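Side-chain contact in fructosamine deglycase FrlB (Bacillus subtilis, PDB 3EUA), which converts a range of fructosamine 6-phosphates into glucose 6-phosphate and a free amino acid: residues I286-S289 with V290-Y293. Residues are numbered along the deposited sequence; the frame is centred on the assembly and turned at random.
Sequences IDDS and VKGY
Lys-291 runs its aliphatic chain alongside Asp-288 in the same sense, and passes with CG 3.5 Å from Asp-287 O. A bend at its last torsion (chi4 -55°) turns the ammonium group toward the loop ahead of the helix, where NZ donates to Ile-286 O at 2.9 Å. The same nitrogen forms a salt bridge with Asp-288 OD1 at 3.2 Å, although OD1 lies closer still to Lys-291 CE, at 2.9 Å, and meets the flank of the chain end as well as its charge. Phe-283 O accepts a further hydrogen bond, which gives NZ two loop carbonyls and the Asp-288 carboxylate as partners. This is the N-terminus of helix 288-313 in the second SIS domain, with Asp-287 as N-cap: its OD2 takes the amide of Ser-289 from above the carboxylate plane, 3.1 Å from Ser-289 N. In the first turn Val-290 N donates to Asp-287 O at 3.1 Å, nearly straight at 160°, whereas the bond from Lys-291 N to that oxygen is weak. On the buried side, Ile-286 CG2 meets Val-290 CG2 at 3.9 Å, the two branched side chains nearly perpendicular, while Ile-286 also packs on Leu-168 of helix 158-190. One water bridges Asp-288 O and Gly-292 N; a second sits over the centre of one face of the Tyr-293 ring, whose hydroxyl is hydrogen-bonded to Glu-50 of helix 41-50.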
loop_
_atom_site.group_PDB
_atom_site.type_symbol
_atom_site.label_atom_id
_atom_site.label_comp_id
_atom_site.label_asym_id
_atom_site.label_seq_id
_atom_site.Cartn_x
_atom_site.Cartn_y
_atom_site.Cartn_z
ATOM N N ILE A 286 20.185 17.156 -14.146
ATOM C CA ILE A 286 18.874 16.562 -14.341
ATOM C C ILE A 286 17.856 17.685 -14.457
ATOM O O ILE A 286 17.903 18.628 -13.661
ATOM C CB ILE A 286 18.493 15.645 -13.160
ATOM C CG1 ILE A 286 19.625 14.653 -12.819
ATOM C CG2 ILE A 286 17.166 14.929 -13.472
ATOM C CD1 ILE A 286 19.933 13.688 -13.911
ATOM N N ASP A 287 16.935 17.586 -15.422
ATOM C CA ASP A 287 15.900 18.598 -15.617
ATOM C C ASP A 287 14.921 18.620 -14.427
ATOM O O ASP A 287 14.552 17.576 -13.887
ATOM C CB ASP A 287 15.141 18.315 -16.914
ATOM C CG ASP A 287 14.304 19.499 -17.385
ATOM O OD1 ASP A 287 14.889 20.414 -17.983
ATOM O OD2 ASP A 287 13.065 19.494 -17.247
ATOM N N ASP A 288 14.512 19.825 -14.021
ATOM C CA ASP A 288 13.556 20.001 -12.928
ATOM C C ASP A 288 12.249 19.219 -13.138
ATOM O O ASP A 288 11.622 18.777 -12.164
ATOM C CB ASP A 288 13.201 21.499 -12.750
ATOM C CG ASP A 288 14.348 22.349 -12.163
ATOM O OD1 ASP A 288 15.377 21.784 -11.743
ATOM O OD2 ASP A 288 14.222 23.615 -12.108
ATOM N N SER A 289 11.831 19.061 -14.391
ATOM C CA SER A 289 10.595 18.344 -14.698
ATOM C C SER A 289 10.601 16.869 -14.275
ATOM O O SER A 289 9.552 16.271 -14.088
ATOM C CB SER A 289 10.320 18.446 -16.204
ATOM O OG SER A 289 11.345 17.857 -16.986
ATOM N N VAL A 290 11.784 16.290 -14.101
ATOM C CA VAL A 290 11.908 14.879 -13.749
ATOM C C VAL A 290 12.781 14.578 -12.509
ATOM O O VAL A 290 12.904 13.400 -12.165
ATOM C CB VAL A 290 12.433 14.066 -14.986
ATOM C CG1 VAL A 290 11.455 14.156 -16.146
ATOM C CG2 VAL A 290 13.803 14.551 -15.449
ATOM N N LYS A 291 13.367 15.586 -11.827
ATOM C CA LYS A 291 14.188 15.334 -10.613
ATOM C C LYS A 291 13.437 14.512 -9.550
ATOM O O LYS A 291 13.972 13.577 -8.916
ATOM C CB LYS A 291 14.621 16.622 -9.891
ATOM C CG LYS A 291 15.545 17.581 -10.569
ATOM C CD LYS A 291 16.107 18.513 -9.478
ATOM C CE LYS A 291 16.667 19.851 -10.004
ATOM N NZ LYS A 291 17.696 19.760 -11.042
ATOM N N GLY A 292 12.158 14.837 -9.375
ATOM C CA GLY A 292 11.348 14.156 -8.365
ATOM C C GLY A 292 11.090 12.709 -8.711
ATOM O O GLY A 292 10.976 11.850 -7.807
ATOM N N TYR A 293 11.032 12.419 -10.014
ATOM C CA TYR A 293 10.806 11.057 -10.461
ATOM C C TYR A 293 12.072 10.222 -10.414
ATOM O O TYR A 293 11.991 8.999 -10.231
ATOM C CB TYR A 293 10.239 11.028 -11.890
ATOM C CG TYR A 293 8.984 11.864 -12.131
ATOM C CD1 TYR A 293 7.946 11.886 -11.206
ATOM C CD2 TYR A 293 8.772 12.511 -13.349
ATOM C CE1 TYR A 293 6.794 12.611 -11.433
ATOM C CE2 TYR A 293 7.593 13.264 -13.587
ATOM C CZ TYR A 293 6.608 13.284 -12.612
ATOM O OH TYR A 293 5.412 13.950 -12.753
HETATM O O HOH W 1 10.829 17.221 -10.206
HETATM O O HOH W 2 9.627 15.228 -10.975
#